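Local coordinates for protein transcriptional regulator, Crp/Fnr family (Eubacterium rectale ATCC 33656, PDB 3DV8) that probably regulates transcription as a Crp/Fnr-type factor, with a cyclic nucleotide-binding domain joined to a helix-turn-helix domain expected to bind DNA, at residues K146-L157 with S211-S220; N166-I175 with S202-D210. All coordinates share one frame; numbering follows the deposited sequence.

Contact 1 (K146-L157 with S211-S220); sequences KSLDKRVASFLL and SKRLETLQRS
Gln218 lies against Ser154 and Leu157 where helix 211-219 crosses helix 148-157. The two segment axes come within 7.7 Å and run at 131° to each other. Lys150 and Gln218 have their CA atoms closest, and Ala153 sits over Leu214 and Leu217. The CB of Ala153 is 3.7 Å from Leu217 CB, and its small side chain is consistent with the close approach of the helices.

The Gln218 side chain can be followed outward. Its CB starts away from helix 148-157, but CG, anti to the backbone N (chi1 177°), passes beside CB and OG of Ser154. CD is near both Ser154 OG and Leu157 CD1. At the tip Gln218 OE1 faces Leu157 CD1 at 3.7 Å. Gln218 NE2 donates to Ser154 OG at 3.2 Å, with OG close to the amide plane. With an alanine here, Ser154 OG would probably lose this donor and a gap would open beside Leu157 CD1.

Leu157 is a knob in a hole formed by Ser211, Leu214, Glu215 and Gln218. Leu157 CD1 lies against the backbone at Glu215 CA, 3.5 Å away, and its CD2 meets Ser211 OG.

At the C-terminal end of helix 211-219, Lys146 NZ donates to Gln218 O at 2.7 Å. The donor is tilted 18° from the carbonyl plane. Lys150 CG and CD lie against Leu217 O. Its NZ turns back to Ser147 OG, which in turn donates to Asp149 OD1. The positive lysines are likely to suit the C-terminal end of helix 211-219 and the chain's terminal carboxylate.

Phe193 of helix 183-195 touches Leu214 and Leu217. This is helix-helix packing within a winged helix-turn-helix domain of the Crp type, joining its first helix to the C-terminal one.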
# COMPACT_ATOMS: atom_id res chain seq x y z
N LYS A 146 5.76 -14.10 -5.41
CA LYS A 146 5.87 -14.64 -6.78
C LYS A 146 7.14 -14.21 -7.53
O LYS A 146 7.44 -13.03 -7.62
CB LYS A 146 4.58 -14.37 -7.57
CG LYS A 146 3.40 -15.22 -7.02
CD LYS A 146 2.09 -15.06 -7.79
CE LYS A 146 1.07 -16.15 -7.42
NZ LYS A 146 1.48 -17.53 -7.88
N SER A 147 7.89 -15.20 -8.04
CA SER A 147 9.11 -14.98 -8.84
C SER A 147 8.82 -14.29 -10.19
O SER A 147 7.68 -14.31 -10.67
CB SER A 147 9.85 -16.31 -9.07
OG SER A 147 8.96 -17.29 -9.56
N LEU A 148 9.86 -13.71 -10.79
CA LEU A 148 9.74 -12.87 -12.00
C LEU A 148 9.10 -13.57 -13.19
O LEU A 148 8.30 -12.96 -13.89
CB LEU A 148 11.09 -12.22 -12.37
CG LEU A 148 11.09 -11.11 -13.44
CD1 LEU A 148 10.21 -9.92 -13.08
CD2 LEU A 148 12.52 -10.65 -13.68
N ASP A 149 9.44 -14.84 -13.42
CA ASP A 149 8.82 -15.65 -14.49
C ASP A 149 7.28 -15.70 -14.33
O ASP A 149 6.55 -15.54 -15.31
CB ASP A 149 9.41 -17.08 -14.59
CG ASP A 149 9.26 -17.92 -13.31
OD1 ASP A 149 9.27 -17.35 -12.20
OD2 ASP A 149 9.15 -19.16 -13.43
N LYS A 150 6.81 -15.86 -13.09
CA LYS A 150 5.37 -15.91 -12.81
C LYS A 150 4.69 -14.56 -13.01
O LYS A 150 3.57 -14.50 -13.53
CB LYS A 150 5.10 -16.45 -11.40
CG LYS A 150 5.56 -17.88 -11.25
CD LYS A 150 5.01 -18.56 -10.01
CE LYS A 150 5.97 -18.62 -8.86
NZ LYS A 150 7.04 -19.67 -9.05
N ARG A 151 5.39 -13.48 -12.65
CA ARG A 151 4.87 -12.12 -12.79
C ARG A 151 4.82 -11.66 -14.25
O ARG A 151 3.89 -10.96 -14.62
CB ARG A 151 5.68 -11.15 -11.91
CG ARG A 151 5.55 -11.51 -10.43
CD ARG A 151 6.35 -10.63 -9.50
NE ARG A 151 5.93 -9.24 -9.60
CZ ARG A 151 6.69 -8.18 -9.87
NH1 ARG A 151 8.02 -8.25 -9.99
NH2 ARG A 151 6.10 -6.98 -9.94
N VAL A 152 5.82 -12.06 -15.04
CA VAL A 152 5.83 -11.79 -16.49
C VAL A 152 4.66 -12.56 -17.12
O VAL A 152 3.88 -11.98 -17.87
CB VAL A 152 7.20 -12.15 -17.17
CG1 VAL A 152 7.12 -11.99 -18.70
CG2 VAL A 152 8.32 -11.28 -16.61
N ALA A 153 4.54 -13.85 -16.79
CA ALA A 153 3.41 -14.70 -17.22
C ALA A 153 2.05 -14.06 -16.88
O ALA A 153 1.14 -14.01 -17.71
CB ALA A 153 3.50 -16.06 -16.57
N SER A 154 1.95 -13.55 -15.66
CA SER A 154 0.74 -12.87 -15.18
C SER A 154 0.43 -11.58 -15.95
O SER A 154 -0.73 -11.30 -16.26
CB SER A 154 0.88 -12.55 -13.69
OG SER A 154 -0.32 -12.03 -13.17
N PHE A 155 1.47 -10.80 -16.26
CA PHE A 155 1.32 -9.56 -17.02
C PHE A 155 0.88 -9.84 -18.46
O PHE A 155 -0.03 -9.16 -18.97
CB PHE A 155 2.60 -8.72 -17.00
CG PHE A 155 2.53 -7.53 -17.90
CD1 PHE A 155 1.93 -6.35 -17.47
CD2 PHE A 155 3.01 -7.61 -19.23
CE1 PHE A 155 1.81 -5.25 -18.32
CE2 PHE A 155 2.90 -6.51 -20.10
CZ PHE A 155 2.32 -5.32 -19.65
N LEU A 156 1.54 -10.79 -19.13
CA LEU A 156 1.19 -11.16 -20.51
C LEU A 156 -0.28 -11.57 -20.64
O LEU A 156 -0.93 -11.20 -21.62
CB LEU A 156 2.12 -12.24 -21.07
CG LEU A 156 3.61 -11.88 -21.25
CD1 LEU A 156 4.39 -13.11 -21.75
CD2 LEU A 156 3.83 -10.68 -22.17
N LEU A 157 -0.80 -12.30 -19.64
CA LEU A 157 -2.23 -12.68 -19.58
C LEU A 157 -3.15 -11.46 -19.33
O LEU A 157 -4.27 -11.41 -19.85
CB LEU A 157 -2.46 -13.77 -18.52
CG LEU A 157 -1.83 -15.14 -18.85
CD1 LEU A 157 -1.72 -16.01 -17.62
CD2 LEU A 157 -2.59 -15.85 -19.97
N SER A 211 -1.48 -19.78 -23.99
CA SER A 211 -2.17 -19.05 -22.94
C SER A 211 -2.52 -19.95 -21.73
O SER A 211 -2.51 -19.49 -20.59
CB SER A 211 -3.43 -18.39 -23.51
OG SER A 211 -3.97 -17.49 -22.57
N LYS A 212 -2.83 -21.23 -21.99
CA LYS A 212 -3.11 -22.22 -20.94
C LYS A 212 -1.86 -22.46 -20.07
O LYS A 212 -1.96 -22.41 -18.85
CB LYS A 212 -3.62 -23.54 -21.54
N ARG A 213 -0.70 -22.67 -20.71
CA ARG A 213 0.58 -22.86 -19.98
C ARG A 213 1.09 -21.62 -19.24
O ARG A 213 1.71 -21.77 -18.18
CB ARG A 213 1.69 -23.38 -20.88
CG ARG A 213 1.57 -24.84 -21.24
CD ARG A 213 2.65 -25.21 -22.23
NE ARG A 213 4.00 -25.09 -21.69
CZ ARG A 213 5.12 -25.23 -22.41
NH1 ARG A 213 5.09 -25.51 -23.71
NH2 ARG A 213 6.30 -25.09 -21.80
N LEU A 214 0.90 -20.43 -19.81
CA LEU A 214 1.26 -19.18 -19.11
C LEU A 214 0.44 -19.03 -17.84
O LEU A 214 0.97 -18.57 -16.82
CB LEU A 214 1.08 -17.92 -19.99
CG LEU A 214 2.12 -17.62 -21.06
CD1 LEU A 214 1.66 -16.43 -21.85
CD2 LEU A 214 3.50 -17.35 -20.46
N GLU A 215 -0.84 -19.40 -17.90
CA GLU A 215 -1.71 -19.36 -16.73
C GLU A 215 -1.25 -20.32 -15.63
O GLU A 215 -1.38 -19.99 -14.46
CB GLU A 215 -3.18 -19.56 -17.08
CG GLU A 215 -4.10 -19.30 -15.88
CD GLU A 215 -5.48 -18.87 -16.26
OE1 GLU A 215 -6.11 -19.57 -17.08
OE2 GLU A 215 -5.95 -17.84 -15.72
N THR A 216 -0.71 -21.49 -15.99
CA THR A 216 -0.17 -22.42 -14.98
C THR A 216 1.13 -21.89 -14.32
O THR A 216 1.41 -22.26 -13.18
CB THR A 216 -0.08 -23.89 -15.49
OG1 THR A 216 0.77 -23.96 -16.63
CG2 THR A 216 -1.47 -24.41 -15.85
N LEU A 217 1.91 -21.02 -15.00
CA LEU A 217 3.07 -20.32 -14.36
C LEU A 217 2.55 -19.33 -13.33
O LEU A 217 2.94 -19.41 -12.17
CB LEU A 217 3.96 -19.54 -15.34
CG LEU A 217 5.27 -20.15 -15.80
CD1 LEU A 217 5.92 -19.21 -16.81
CD2 LEU A 217 6.19 -20.38 -14.61
N GLN A 218 1.68 -18.42 -13.77
CA GLN A 218 1.01 -17.41 -12.91
C GLN A 218 0.50 -18.02 -11.59
O GLN A 218 0.74 -17.49 -10.51
CB GLN A 218 -0.18 -16.80 -13.69
CG GLN A 218 -1.06 -15.78 -12.95
CD GLN A 218 -2.32 -15.42 -13.73
OE1 GLN A 218 -3.06 -16.31 -14.18
NE2 GLN A 218 -2.58 -14.12 -13.89
N ARG A 219 -0.18 -19.16 -11.72
CA ARG A 219 -0.78 -19.88 -10.60
C ARG A 219 0.24 -20.64 -9.74
O ARG A 219 -0.00 -20.78 -8.55
CB ARG A 219 -1.84 -20.87 -11.11
CG ARG A 219 -2.98 -20.24 -11.89
CD ARG A 219 -4.08 -19.70 -11.05
NE ARG A 219 -5.05 -18.98 -11.89
CZ ARG A 219 -6.23 -18.50 -11.48
NH1 ARG A 219 -6.66 -18.68 -10.23
NH2 ARG A 219 -7.00 -17.85 -12.36
N SER A 220 1.36 -21.11 -10.33
CA SER A 220 2.42 -21.85 -9.58
C SER A 220 2.96 -21.14 -8.33
O SER A 220 2.87 -19.92 -8.13
CB SER A 220 3.61 -22.20 -10.49
OG SER A 220 3.25 -23.12 -11.49
OXT SER A 220 3.51 -21.82 -7.45

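Contact 2 (N166-I175 with S202-D210)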
# COMPACT_ATOMS: atom_id res chain seq x y z
N ASN A 166 -4.08 -11.97 -28.53
CA ASN A 166 -2.84 -12.67 -28.09
C ASN A 166 -1.54 -12.08 -28.70
O ASN A 166 -0.47 -12.64 -28.52
CB ASN A 166 -2.92 -14.18 -28.36
CG ASN A 166 -2.90 -14.52 -29.85
OD1 ASN A 166 -3.62 -13.91 -30.64
ND2 ASN A 166 -2.08 -15.48 -30.23
N GLU A 167 -1.65 -10.94 -29.37
CA GLU A 167 -0.58 -10.27 -30.09
C GLU A 167 -0.37 -8.91 -29.43
O GLU A 167 -1.19 -8.01 -29.59
CB GLU A 167 -1.05 -10.17 -31.55
CG GLU A 167 -0.19 -9.43 -32.52
CD GLU A 167 -0.53 -9.81 -33.95
OE1 GLU A 167 -0.12 -10.91 -34.37
OE2 GLU A 167 -1.20 -9.02 -34.65
N LEU A 168 0.69 -8.79 -28.63
CA LEU A 168 1.03 -7.55 -27.92
C LEU A 168 2.08 -6.77 -28.71
O LEU A 168 3.10 -7.35 -29.11
CB LEU A 168 1.55 -7.84 -26.51
CG LEU A 168 0.59 -8.58 -25.56
CD1 LEU A 168 1.22 -8.69 -24.19
CD2 LEU A 168 -0.80 -7.91 -25.46
N LYS A 169 1.82 -5.47 -28.96
CA LYS A 169 2.75 -4.58 -29.68
C LYS A 169 3.39 -3.63 -28.65
O LYS A 169 3.18 -2.43 -28.69
CB LYS A 169 2.01 -3.82 -30.80
CG LYS A 169 1.43 -4.71 -31.92
CD LYS A 169 0.20 -4.07 -32.58
CE LYS A 169 -0.45 -4.95 -33.63
NZ LYS A 169 0.32 -4.99 -34.90
N ILE A 170 4.16 -4.19 -27.72
CA ILE A 170 4.90 -3.44 -26.68
C ILE A 170 6.41 -3.81 -26.62
O ILE A 170 6.86 -4.86 -27.09
CB ILE A 170 4.26 -3.57 -25.26
CG1 ILE A 170 4.15 -5.03 -24.81
CG2 ILE A 170 2.88 -2.87 -25.21
CD1 ILE A 170 3.52 -5.18 -23.44
N THR A 171 7.17 -2.88 -26.05
CA THR A 171 8.60 -3.02 -25.90
C THR A 171 8.90 -3.76 -24.61
O THR A 171 8.06 -3.86 -23.70
CB THR A 171 9.30 -1.65 -25.82
OG1 THR A 171 8.85 -0.96 -24.64
CG2 THR A 171 9.04 -0.81 -27.09
N HIS A 172 10.14 -4.22 -24.52
CA HIS A 172 10.64 -4.91 -23.34
C HIS A 172 10.78 -3.91 -22.18
O HIS A 172 10.61 -4.30 -21.02
CB HIS A 172 11.95 -5.62 -23.68
CG HIS A 172 11.79 -6.72 -24.69
ND1 HIS A 172 12.74 -7.70 -24.87
CD2 HIS A 172 10.76 -7.03 -25.52
CE1 HIS A 172 12.33 -8.54 -25.81
NE2 HIS A 172 11.13 -8.16 -26.21
N GLU A 173 11.06 -2.64 -22.51
CA GLU A 173 11.14 -1.52 -21.55
C GLU A 173 9.80 -1.32 -20.82
O GLU A 173 9.78 -1.15 -19.61
CB GLU A 173 11.54 -0.17 -22.22
CG GLU A 173 12.99 0.00 -22.77
CD GLU A 173 13.24 -0.62 -24.15
OE1 GLU A 173 12.46 -1.48 -24.59
OE2 GLU A 173 14.25 -0.26 -24.80
N THR A 174 8.69 -1.32 -21.57
CA THR A 174 7.32 -1.14 -21.01
C THR A 174 6.98 -2.24 -20.00
O THR A 174 6.41 -1.94 -18.95
CB THR A 174 6.20 -1.12 -22.11
OG1 THR A 174 6.60 -0.29 -23.21
CG2 THR A 174 4.88 -0.62 -21.55
N ILE A 175 7.34 -3.48 -20.32
CA ILE A 175 7.11 -4.64 -19.43
C ILE A 175 7.98 -4.44 -18.17
O ILE A 175 7.45 -4.52 -17.06
CB ILE A 175 7.39 -6.02 -20.12
CG1 ILE A 175 6.50 -6.22 -21.36
CG2 ILE A 175 7.19 -7.18 -19.13
CD1 ILE A 175 6.89 -7.38 -22.25
N SER A 202 9.07 -11.33 -32.27
CA SER A 202 9.36 -10.81 -33.61
C SER A 202 9.39 -9.28 -33.57
O SER A 202 9.11 -8.69 -32.52
CB SER A 202 8.37 -11.36 -34.64
OG SER A 202 7.05 -10.88 -34.44
N ARG A 203 9.73 -8.65 -34.70
CA ARG A 203 9.85 -7.17 -34.80
C ARG A 203 8.67 -6.36 -34.21
O ARG A 203 7.60 -6.23 -34.83
CB ARG A 203 10.26 -6.73 -36.23
CG ARG A 203 10.01 -5.23 -36.64
CD ARG A 203 11.17 -4.57 -37.42
NE ARG A 203 11.90 -5.45 -38.34
CZ ARG A 203 11.76 -5.53 -39.67
NH1 ARG A 203 10.90 -4.77 -40.36
NH2 ARG A 203 12.53 -6.41 -40.35
N GLY A 204 8.91 -5.83 -33.00
CA GLY A 204 7.97 -5.00 -32.24
C GLY A 204 6.71 -5.71 -31.79
O GLY A 204 5.65 -5.09 -31.71
N LYS A 205 6.84 -7.00 -31.46
CA LYS A 205 5.68 -7.82 -31.14
C LYS A 205 6.02 -9.08 -30.34
O LYS A 205 7.01 -9.77 -30.63
CB LYS A 205 4.99 -8.23 -32.46
CG LYS A 205 3.72 -9.07 -32.32
CD LYS A 205 3.33 -9.72 -33.66
CE LYS A 205 2.82 -8.73 -34.66
NZ LYS A 205 2.28 -9.43 -35.86
N ILE A 206 5.17 -9.36 -29.34
CA ILE A 206 5.20 -10.58 -28.53
C ILE A 206 3.85 -11.25 -28.81
O ILE A 206 2.80 -10.64 -28.60
CB ILE A 206 5.33 -10.30 -27.01
CG1 ILE A 206 6.46 -9.30 -26.71
CG2 ILE A 206 5.57 -11.61 -26.25
CD1 ILE A 206 6.57 -8.97 -25.22
N THR A 207 3.88 -12.48 -29.34
CA THR A 207 2.66 -13.23 -29.63
C THR A 207 2.57 -14.35 -28.61
O THR A 207 3.49 -15.16 -28.53
CB THR A 207 2.67 -13.82 -31.04
OG1 THR A 207 2.98 -12.78 -31.98
CG2 THR A 207 1.32 -14.46 -31.38
N ILE A 208 1.48 -14.40 -27.86
CA ILE A 208 1.27 -15.44 -26.85
C ILE A 208 0.87 -16.71 -27.61
O ILE A 208 -0.13 -16.70 -28.34
CB ILE A 208 0.17 -15.06 -25.80
CG1 ILE A 208 0.41 -13.65 -25.20
CG2 ILE A 208 0.06 -16.11 -24.71
CD1 ILE A 208 1.81 -13.38 -24.75
N LEU A 209 1.68 -17.76 -27.47
CA LEU A 209 1.45 -19.03 -28.16
C LEU A 209 0.65 -20.01 -27.30
O LEU A 209 -0.27 -20.65 -27.81
CB LEU A 209 2.78 -19.67 -28.61
CG LEU A 209 3.61 -18.92 -29.65
CD1 LEU A 209 4.90 -19.66 -29.89
CD2 LEU A 209 2.86 -18.72 -30.96
N ASP A 210 0.99 -20.13 -26.01
CA ASP A 210 0.27 -21.03 -25.09
C ASP A 210 -0.24 -20.26 -23.86
O ASP A 210 0.47 -20.09 -22.85
CB ASP A 210 1.12 -22.26 -24.72
CG ASP A 210 0.27 -23.45 -24.26
OD1 ASP A 210 -0.75 -23.27 -23.56
OD2 ASP A 210 0.65 -24.59 -24.61
O HOH W 1 1.55 -12.98 -34.22
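Asn166 to Leu168 pair antiparallel with Ile206 to Ile208. Glu167 and Thr207 form a non-hydrogen-bonded pair, their CA atoms 4.4 Å apart. Leu168 and Ile206 form a hydrogen-bonded pair, with Leu168 N to Ile206 O at 2.8 Å and Ile206 N to Leu168 O at 2.9 Å. Beyond them Ile208 N donates to Asn166 O at 2.7 Å. A type II turn from Ser202 to Lys205 leads into strand 205-208.

The Asn166 side chain adds a further bond at the strand end. Asn166 ND2 donates to Ile208 O at 3.0 Å, nearly straight and in the carbonyl plane.

Glu167 and Lys205 form a salt bridge, Glu167 OE1 to Lys205 NZ 3.2 Å, whose hydrogen bond is weak. The two side chains cross at a slant, with Lys205 CD and CE against Glu167 CG and its carboxylate. A water joins Glu167 OE1 to Thr207 OG1. On the face that carries Leu168 and Ile206, Ile206 meets Ile175 tip to tip, CD1 to CD1 at 3.4 Å.

Strand 199-202 flanks strand 205-208 on its other edge. Leu168 and Ile208 pack on helix 148-163, while Ile175 reaches Ile186 of helix 183-195.

In the fold
From the N terminus, the chain runs through the two four-stranded antiparallel sheets and long helix 119-145 to helix 148-163, the first partner of contact 1. Strand 167-168 and the start of helix 172-179 follow, opening contact 2. Helix 183-195 and strand 199-202 come next, and strand 205-208 returns to close that inner loop. Helix 211-219 then closes the outer one, so contact 2 is nested inside contact 1. The two meet in shared packing: Leu214 touches Ile208, Leu156 touches Leu168, and Phe155 reaches Ile170 and Ile175. Together they tie helices 148-163 and 211-219 to the small antiparallel sheet.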